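Long-range contact in Cfl (Pectobacterium brasiliense, PDB 7A9J), which probably activates coronafacic acid and related carboxylic acids with ATP for amide or thioester formation: residues 56-61 / 92-97. The protein carries 1 engineered substitution. Residues are numbered along the deposited sequence; the frame is centred on the assembly and turned at random.
Sequences LIQRIA and CLKIGA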
ATOM      1  N   LEU A  56     -18.124  18.068 -11.687  1.00 32.16           N
ATOM      2  CA  LEU A  56     -17.850  18.352 -10.268  1.00 35.47           C
ATOM      3  C   LEU A  56     -16.426  18.896 -10.067  1.00 32.22           C
ATOM      4  O   LEU A  56     -16.213  19.892  -9.351  1.00 34.61           O
ATOM      5  CB  LEU A  56     -18.031  17.071  -9.436  1.00 30.92           C
ATOM      6  CG  LEU A  56     -17.660  17.112  -7.947  1.00 33.30           C
ATOM      7  CD1 LEU A  56     -18.525  18.218  -7.304  1.00 36.47           C
ATOM      8  CD2 LEU A  56     -17.977  15.762  -7.330  1.00 35.11           C
ATOM      9  N   ILE A  57     -15.455  18.280 -10.746  1.00 30.32           N
ATOM     10  CA  ILE A  57     -14.068  18.741 -10.686  1.00 34.97           C
ATOM     11  C   ILE A  57     -13.974  20.183 -11.138  1.00 30.59           C
ATOM     12  O   ILE A  57     -13.275  21.011 -10.522  1.00 32.96           O
ATOM     13  CB  ILE A  57     -13.178  17.852 -11.575  1.00 30.04           C
ATOM     14  CG1 ILE A  57     -12.970  16.528 -10.882  1.00 28.36           C
ATOM     15  CG2 ILE A  57     -11.801  18.526 -11.760  1.00 31.66           C
ATOM     16  CD1 ILE A  57     -12.585  15.404 -11.866  1.00 30.65           C
ATOM     17  N   GLN A  58     -14.664  20.502 -12.232  1.00 31.85           N
ATOM     18  CA  GLN A  58     -14.644  21.869 -12.739  1.00 37.65           C
ATOM     19  C   GLN A  58     -15.239  22.851 -11.742  1.00 39.57           C
ATOM     20  O   GLN A  58     -14.677  23.944 -11.564  1.00 35.58           O
ATOM     21  CB  GLN A  58     -15.361  21.970 -14.100  1.00 38.14           C
ATOM     22  CG  GLN A  58     -14.545  21.208 -15.170  1.00 40.28           C
ATOM     23  CD  GLN A  58     -15.289  21.176 -16.523  1.00 39.76           C
ATOM     24  OE1 GLN A  58     -16.481  21.461 -16.612  1.00 46.82           O
ATOM     25  NE2 GLN A  58     -14.573  20.812 -17.558  1.00 44.50           N
ATOM     26  N   ARG A  59     -16.389  22.498 -11.102  1.00 34.12           N
ATOM     27  CA  ARG A  59     -16.993  23.394 -10.112  1.00 41.62           C
ATOM     28  C   ARG A  59     -16.047  23.614  -8.916  1.00 35.68           C
ATOM     29  O   ARG A  59     -15.906  24.767  -8.434  1.00 35.38           O
ATOM     30  CB  ARG A  59     -18.342  22.853  -9.636  1.00 33.47           C
ATOM     31  CG  ARG A  59     -19.480  23.020 -10.651  1.00 44.61           C
ATOM     32  CD  ARG A  59     -20.839  22.808  -9.988  1.00 43.30           C
ATOM     33  NE  ARG A  59     -21.876  23.299 -10.904  1.00 55.00           N
ATOM     34  CZ  ARG A  59     -22.799  24.204 -10.627  1.00 63.14           C
ATOM     35  NH1 ARG A  59     -23.667  24.530 -11.575  1.00 52.94           N
ATOM     36  NH2 ARG A  59     -22.888  24.762  -9.423  1.00 53.63           N
ATOM     37  N   ILE A  60     -15.375  22.547  -8.470  1.00 34.35           N
ATOM     38  CA  ILE A  60     -14.455  22.689  -7.340  1.00 32.90           C
ATOM     39  C   ILE A  60     -13.309  23.613  -7.732  1.00 33.67           C
ATOM     40  O   ILE A  60     -12.982  24.565  -7.009  1.00 33.35           O
ATOM     41  CB  ILE A  60     -13.927  21.329  -6.841  1.00 33.28           C
ATOM     42  CG1 ILE A  60     -15.052  20.427  -6.297  1.00 30.90           C
ATOM     43  CG2 ILE A  60     -12.888  21.586  -5.707  1.00 29.76           C
ATOM     44  CD1 ILE A  60     -14.648  18.887  -6.318  1.00 28.97           C
ATOM     45  N   ALA A  61     -12.742  23.401  -8.922  1.00 32.64           N
ATOM     46  CA  ALA A  61     -11.700  24.298  -9.420  1.00 37.81           C
ATOM     47  C   ALA A  61     -12.152  25.750  -9.433  1.00 42.31           C
ATOM     48  O   ALA A  61     -11.390  26.649  -9.038  1.00 39.25           O
ATOM     49  CB  ALA A  61     -11.250  23.884 -10.818  1.00 38.86           C
ATOM     50  N   CYS A  92      -7.375  20.113  -7.727  1.00 29.82           N
ATOM     51  CA  CYS A  92      -6.077  20.658  -7.363  1.00 33.53           C
ATOM     52  C   CYS A  92      -5.115  20.543  -8.529  1.00 30.96           C
ATOM     53  O   CYS A  92      -4.427  21.509  -8.894  1.00 32.27           O
ATOM     54  CB  CYS A  92      -5.527  19.883  -6.160  1.00 31.33           C
ATOM     55  SG  CYS A  92      -6.435  20.295  -4.662  1.00 34.71           S
ATOM     56  N   LEU A  93      -5.114  19.366  -9.157  1.00 27.64           N
ATOM     57  CA  LEU A  93      -4.268  19.141 -10.331  1.00 34.65           C
ATOM     58  C   LEU A  93      -4.610  20.090 -11.466  1.00 34.95           C
ATOM     59  O   LEU A  93      -3.709  20.611 -12.142  1.00 30.80           O
ATOM     60  CB  LEU A  93      -4.435  17.690 -10.803  1.00 26.53           C
ATOM     61  CG  LEU A  93      -3.702  16.677  -9.874  1.00 26.78           C
ATOM     62  CD1 LEU A  93      -4.177  15.251 -10.202  1.00 30.41           C
ATOM     63  CD2 LEU A  93      -2.202  16.767  -9.971  1.00 31.84           C
ATOM     64  N   LYS A  94      -5.915  20.287 -11.724  1.00 30.87           N
ATOM     65  CA  LYS A  94      -6.354  21.147 -12.801  1.00 31.85           C
ATOM     66  C   LYS A  94      -5.793  22.554 -12.648  1.00 34.65           C
ATOM     67  O   LYS A  94      -5.370  23.173 -13.629  1.00 33.31           O
ATOM     68  CB  LYS A  94      -7.899  21.190 -12.808  1.00 28.47           C
ATOM     69  CG  LYS A  94      -8.514  22.110 -13.845  1.00 35.44           C
ATOM     70  CD  LYS A  94     -10.065  21.950 -13.856  1.00 33.06           C
ATOM     71  CE  LYS A  94     -10.791  23.144 -14.573  1.00 34.69           C
ATOM     72  NZ  LYS A  94     -10.345  23.344 -15.986  1.00 42.56           N
ATOM     73  N   ILE A  95      -5.795  23.087 -11.420  1.00 33.72           N
ATOM     74  CA  ILE A  95      -5.384  24.454 -11.229  1.00 34.20           C
ATOM     75  C   ILE A  95      -3.969  24.579 -10.738  1.00 37.74           C
ATOM     76  O   ILE A  95      -3.478  25.733 -10.624  1.00 35.65           O
ATOM     77  CB  ILE A  95      -6.332  25.221 -10.285  1.00 34.33           C
ATOM     78  CG1 ILE A  95      -6.230  24.720  -8.836  1.00 32.17           C
ATOM     79  CG2 ILE A  95      -7.732  25.175 -10.859  1.00 34.41           C
ATOM     80  CD1 ILE A  95      -7.016  25.669  -7.916  1.00 35.85           C
ATOM     81  N   GLY A  96      -3.275  23.447 -10.496  1.00 36.08           N
ATOM     82  CA  GLY A  96      -1.917  23.498 -10.006  1.00 39.30           C
ATOM     83  C   GLY A  96      -1.813  23.774  -8.533  1.00 38.01           C
ATOM     84  O   GLY A  96      -0.765  24.240  -8.076  1.00 35.49           O
ATOM     85  N   ALA A  97      -2.889  23.572  -7.784  1.00 33.84           N
ATOM     86  CA  ALA A  97      -2.771  23.614  -6.338  1.00 33.64           C
ATOM     87  C   ALA A  97      -2.159  22.310  -5.851  1.00 35.63           C
ATOM     88  O   ALA A  97      -2.475  21.224  -6.347  1.00 33.58           O
ATOM     89  CB  ALA A  97      -4.133  23.856  -5.667  1.00 33.24           C
TER
HETATM   90  O   HOH W   1     -11.741  21.127 -17.665  1.00 41.81           O
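Two helices of the N-terminal AMP-binding domain of this adenylate-forming enzyme pack here, helix 50-66 against the C-terminal end of helix 83-95. Helix 83-95 leads directly into strand 98-101, an outer strand of the five-stranded parallel sheet. The contact is structural packing, and none of the touching residues is among those that line the pocket of the indenone ligand. A61 and I95 are the closest pair of backbones, with 6.6 Å between their CA atoms. The small side chain of A61 is consistent with this close approach. Its CB touches both I95 CG2 (3.7 Å) and K94 CD (3.8 Å). K94 starts with CG anti to the backbone N (chi1 177°) and runs extended over the first helix, then bends at its last torsion (chi4 58°). Its aliphatic part thus passes A61 and comes loosely near I57 and Q58: K94 CD is 4.4 Å from I57 CG2, and K94 CE is 4.3 Å from Q58 CG. K94 NZ is hydrogen-bonded to the hydroxyl of Y171, with a long, weak ion pair to D176. F25 of helix 24-34 also touches K94, and I57 packs on F25 and F28. A water joins the two polar ends: it accepts from Q58 NE2 at 2.9 Å and from K94 NZ at 3.1 Å.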